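Local coordinates for protein glycoside hydrolase, family 11\:clostridium cellulosome enzyme, dockerin type i\:polysaccharide (PDB 2C71) that removes acetyl groups from acetylated xylan as a metal-ion-dependent family 4 carbohydrate esterase of the cellulosome, and so probably helps in plant cell-wall breakdown, at residues I172-L175 against K176-Y180; E181-T184 against L185-F189. All coordinates share one frame; numbering follows the deposited sequence.

Contact 1 of 2, residues I172-L175 against K176-Y180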
loop_
_atom_site.group_PDB
_atom_site.type_symbol
_atom_site.label_atom_id
_atom_site.label_comp_id
_atom_site.label_asym_id
_atom_site.label_seq_id
_atom_site.Cartn_x
_atom_site.Cartn_y
_atom_site.Cartn_z
ATOM N N ILE A 172 7.983 10.285 -9.428
ATOM C CA ILE A 172 9.240 10.067 -8.701
ATOM C C ILE A 172 10.252 11.200 -9.003
ATOM O O ILE A 172 10.757 11.835 -8.074
ATOM C CB ILE A 172 9.739 8.631 -8.858
ATOM C CG1 ILE A 172 8.801 7.674 -8.130
ATOM C CG2 ILE A 172 11.191 8.554 -8.310
ATOM C CD1 ILE A 172 9.023 6.207 -8.462
ATOM N N PRO A 173 10.541 11.481 -10.281
ATOM C CA PRO A 173 11.495 12.595 -10.538
ATOM C C PRO A 173 11.016 13.936 -9.998
ATOM O O PRO A 173 11.811 14.720 -9.477
ATOM C CB PRO A 173 11.648 12.562 -12.048
ATOM C CG PRO A 173 11.316 11.159 -12.459
ATOM C CD PRO A 173 10.237 10.747 -11.525
ATOM N N THR A 174 9.710 14.229 -10.121
ATOM C CA THR A 174 9.217 15.525 -9.686
ATOM C C THR A 174 9.364 15.664 -8.179
ATOM O O THR A 174 9.886 16.683 -7.694
ATOM C CB THR A 174 7.742 15.754 -10.055
ATOM O OG1 THR A 174 7.615 15.821 -11.468
ATOM C CG2 THR A 174 7.189 17.044 -9.440
ATOM N N LEU A 175 8.942 14.668 -7.418
ATOM C CA LEU A 175 9.034 14.819 -5.979
ATOM C C LEU A 175 10.508 14.799 -5.523
ATOM O O LEU A 175 10.874 15.548 -4.617
ATOM C CB LEU A 175 8.188 13.769 -5.261
ATOM C CG LEU A 175 6.682 13.887 -5.505
ATOM C CD1 LEU A 175 5.897 12.887 -4.641
ATOM C CD2 LEU A 175 6.180 15.358 -5.289
ATOM N N LYS A 176 11.358 13.989 -6.149
ATOM C CA LYS A 176 12.784 14.069 -5.786
ATOM C C LYS A 176 13.321 15.480 -6.022
ATOM O O LYS A 176 14.109 15.998 -5.222
ATOM C CB LYS A 176 13.619 13.054 -6.554
ATOM C CG LYS A 176 13.469 11.645 -6.037
ATOM C CD LYS A 176 14.463 10.742 -6.730
ATOM C CE LYS A 176 14.391 9.303 -6.295
ATOM N NZ LYS A 176 15.610 8.547 -6.770
ATOM N N SER A 177 12.893 16.096 -7.120
ATOM C CA SER A 177 13.498 17.407 -7.451
ATOM C C SER A 177 12.951 18.454 -6.455
ATOM O O SER A 177 13.598 19.483 -6.263
ATOM C CB SER A 177 13.172 17.736 -8.906
ATOM O OG SER A 177 13.828 16.829 -9.801
ATOM N N ARG A 178 11.828 18.189 -5.810
ATOM C CA ARG A 178 11.269 19.082 -4.808
ATOM C C ARG A 178 11.761 18.814 -3.383
ATOM O O ARG A 178 11.284 19.423 -2.445
ATOM C CB ARG A 178 9.742 19.015 -4.827
ATOM C CG ARG A 178 9.153 19.526 -6.084
ATOM C CD ARG A 178 7.636 19.477 -6.008
ATOM N NE ARG A 178 7.017 19.887 -7.252
ATOM C CZ ARG A 178 5.720 20.138 -7.391
ATOM N NH1 ARG A 178 4.892 20.020 -6.365
ATOM N NH2 ARG A 178 5.257 20.508 -8.572
ATOM N N GLY A 179 12.698 17.893 -3.238
ATOM C CA GLY A 179 13.330 17.638 -1.955
ATOM C C GLY A 179 12.744 16.464 -1.206
ATOM O O GLY A 179 13.066 16.321 -0.029
ATOM N N TYR A 180 11.812 15.710 -1.785
ATOM C CA TYR A 180 11.262 14.567 -1.089
ATOM C C TYR A 180 12.148 13.352 -1.233
ATOM O O TYR A 180 12.851 13.145 -2.259
ATOM C CB TYR A 180 9.872 14.213 -1.651
ATOM C CG TYR A 180 8.810 15.193 -1.324
ATOM C CD1 TYR A 180 8.540 16.296 -2.144
ATOM C CD2 TYR A 180 7.990 14.969 -0.228
ATOM C CE1 TYR A 180 7.508 17.164 -1.825
ATOM C CE2 TYR A 180 6.975 15.835 0.083
ATOM C CZ TYR A 180 6.770 16.957 -0.672
ATOM O OH TYR A 180 5.723 17.796 -0.340
#
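Between Leu-175 and Tyr-180 helix 164-177 ends in a Schellman motif: the backbone leaves the helical course at Gly-179, whose phi is positive (98°), and two bonds run back into the last turn. One is from Gly-179 N to Lys-176 O; the other brings Tyr-180 N to Leu-175 O at 3.0 Å. Arg-178 N gives two weak bonds, to Thr-174 O and Leu-175 O, whereas the turn before is still regular, with Lys-176 N on Ile-172 O.

Ser-177 N donates to Pro-173 O at 2.9 Å. In one of the two conformers of Ser-177, OG is turned back beside its own backbone N (chi1 -67°) and donates to that same oxygen, from the opposite face of the carbonyl plane.

Two side-chain pairs lie four residues apart. Thr-174 and Arg-178 run alongside each other, the methyl CG2 of Thr-174 lying 3.6 Å from Arg-178 NE, while Thr-174 OG1 bonds to Ile-170 O. Likewise Ile-172 CG2 rests 3.9 Å from CE of the extended Lys-176, whose NZ goes on to Tyr-30 O at the end of helix 17-30. Five residues apart, Tyr-180 slants across Leu-175: CD1 of its ring stands 4.0 Å from Leu-175 CD2, and Leu-175 O lies in plane at the ring edge. Lys-5 makes a cation-pi contact with this ring.

The chemistry is thus divided, main-chain donors, joined by the Ser-177 hydroxyl in one conformer, serving the carbonyls of the final turn while Leu-175 and Tyr-180 carry apolar packing from the helix into the chain beyond it.

Contact 2 of 2, residues E181-T184 against L185-F189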
loop_
_atom_site.group_PDB
_atom_site.type_symbol
_atom_site.label_atom_id
_atom_site.label_comp_id
_atom_site.label_asym_id
_atom_site.label_seq_id
_atom_site.Cartn_x
_atom_site.Cartn_y
_atom_site.Cartn_z
ATOM N N GLU A 181 12.097 12.499 -0.199
ATOM C CA GLU A 181 12.652 11.136 -0.240
ATOM C C GLU A 181 11.524 10.139 0.047
ATOM O O GLU A 181 10.711 10.318 0.947
ATOM C CB GLU A 181 13.753 10.922 0.806
ATOM C CG GLU A 181 15.047 11.692 0.561
ATOM C CD GLU A 181 16.024 10.977 -0.373
ATOM O OE1 GLU A 181 17.250 11.034 -0.145
ATOM O OE2 GLU A 181 15.577 10.385 -1.365
ATOM N N PHE A 182 11.562 9.045 -0.704
ATOM C CA PHE A 182 10.561 7.983 -0.650
ATOM C C PHE A 182 10.967 6.901 0.367
ATOM O O PHE A 182 12.102 6.432 0.365
ATOM C CB PHE A 182 10.414 7.339 -2.026
ATOM C CG PHE A 182 9.762 8.226 -3.052
ATOM C CD1 PHE A 182 10.486 9.114 -3.816
ATOM C CD2 PHE A 182 8.385 8.206 -3.210
ATOM C CE1 PHE A 182 9.841 9.924 -4.738
ATOM C CE2 PHE A 182 7.769 9.029 -4.103
ATOM C CZ PHE A 182 8.491 9.894 -4.859
ATOM N N VAL A 183 10.021 6.542 1.234
ATOM C CA VAL A 183 10.258 5.593 2.297
ATOM C C VAL A 183 9.118 4.585 2.380
ATOM O O VAL A 183 7.993 4.842 1.903
ATOM C CB VAL A 183 10.428 6.341 3.640
ATOM C CG1 VAL A 183 11.767 7.176 3.602
ATOM C CG2 VAL A 183 9.245 7.200 3.991
ATOM N N THR A 184 9.403 3.440 3.004
ATOM C CA THR A 184 8.344 2.476 3.348
ATOM C C THR A 184 7.498 3.045 4.484
ATOM O O THR A 184 7.898 4.004 5.140
ATOM C CB THR A 184 8.908 1.120 3.762
ATOM O OG1 THR A 184 9.583 1.284 4.996
ATOM C CG2 THR A 184 9.808 0.482 2.692
ATOM N N LEU A 185 6.345 2.423 4.777
ATOM C CA LEU A 185 5.542 2.868 5.924
ATOM C C LEU A 185 6.318 2.741 7.219
ATOM O O LEU A 185 6.292 3.656 8.050
ATOM C CB LEU A 185 4.213 2.106 6.004
ATOM C CG LEU A 185 3.205 2.455 4.907
ATOM C CD1 LEU A 185 1.956 1.546 5.033
ATOM C CD2 LEU A 185 2.782 3.891 4.981
ATOM N N THR A 186 6.996 1.629 7.425
ATOM C CA THR A 186 7.753 1.453 8.662
ATOM C C THR A 186 8.801 2.546 8.772
ATOM O O THR A 186 9.005 3.116 9.861
ATOM C CB THR A 186 8.376 0.031 8.770
ATOM O OG1 THR A 186 7.336 -0.907 9.093
ATOM C CG2 THR A 186 9.467 -0.082 9.812
ATOM N N GLU A 187 9.504 2.826 7.683
ATOM C CA GLU A 187 10.521 3.850 7.698
ATOM C C GLU A 187 9.932 5.228 7.972
ATOM O O GLU A 187 10.520 6.046 8.695
ATOM C CB GLU A 187 11.274 3.846 6.388
ATOM C CG GLU A 187 12.222 2.693 6.174
ATOM C CD GLU A 187 12.679 2.471 4.716
ATOM O OE1 GLU A 187 12.236 3.197 3.746
ATOM O OE2 GLU A 187 13.505 1.489 4.508
ATOM N N LEU A 188 8.765 5.530 7.381
ATOM C CA LEU A 188 8.125 6.819 7.603
ATOM C C LEU A 188 7.863 7.050 9.094
ATOM O O LEU A 188 8.192 8.095 9.647
ATOM C CB LEU A 188 6.821 6.882 6.809
ATOM C CG LEU A 188 6.039 8.175 6.960
ATOM C CD1 LEU A 188 6.886 9.391 6.550
ATOM C CD2 LEU A 188 4.707 8.139 6.146
ATOM N N PHE A 189 7.252 6.074 9.750
ATOM C CA PHE A 189 7.008 6.173 11.186
ATOM C C PHE A 189 8.327 6.344 11.940
ATOM O O PHE A 189 8.478 7.210 12.798
ATOM C CB PHE A 189 6.266 4.961 11.709
ATOM C CG PHE A 189 4.744 5.041 11.509
ATOM C CD1 PHE A 189 4.180 4.938 10.251
ATOM C CD2 PHE A 189 3.925 5.216 12.596
ATOM C CE1 PHE A 189 2.752 5.000 10.129
ATOM C CE2 PHE A 189 2.556 5.260 12.485
ATOM C CZ PHE A 189 1.995 5.178 11.255
HETATM O O HOH W 1 13.858 4.588 1.922
#
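Thr-184 and Glu-187 form a capping box at the start of helix 185-192, shortly after strand 181-182 of the parallel sheet in the NodB homology domain. The two reciprocal hydrogen bonds of the box are both nearly straight. Glu-187 N donates to Thr-184 OG1 at 3.1 Å, a bond made possible by chi1 of 68°, which sets the hydroxyl between the backbone N and the carbonyl carbon. In return Thr-184 N donates to Glu-187 OE1 at 2.9 Å, meeting the carboxylate from above its plane. The first helical turn is closed by Leu-188 N, bonded to Thr-184 O at 2.8 Å.

Apolar packing flanks the box. Val-183 CG2 sits 3.7 Å from Leu-188 CB, the two side chains crossing at about a right angle. Further along, Leu-188 reaches Leu-6 of strand 6-12, which places the helix start beside the sheet.

A water adds a further polar link: one molecule donates to both Phe-182 O and Glu-187 OE1, the latter at 2.8 Å, so OE1 accepts from this water as well as from Thr-184 N.

Contacts 1 and 2 illustrate the two ends of helices joined in series through strand 181-182: residues 172-180 finish helix 164-177, and residues 181-189 begin helix 185-192. Contact 1 lies toward the periphery, with a mixture of buried and exposed residues, while contact 2 is buried and nearer the centre of the chain. Their chemistry follows the helix ends. Carbonyls left over at the C-terminal end are met chiefly by backbone donors, with a serine hydroxyl in one conformer; amides at the N-terminal end are met by side-chain oxygens. The two touch through Phe-182, whose CZ packs 3.9 Å from Leu-175 CB and is also close to Ile-172.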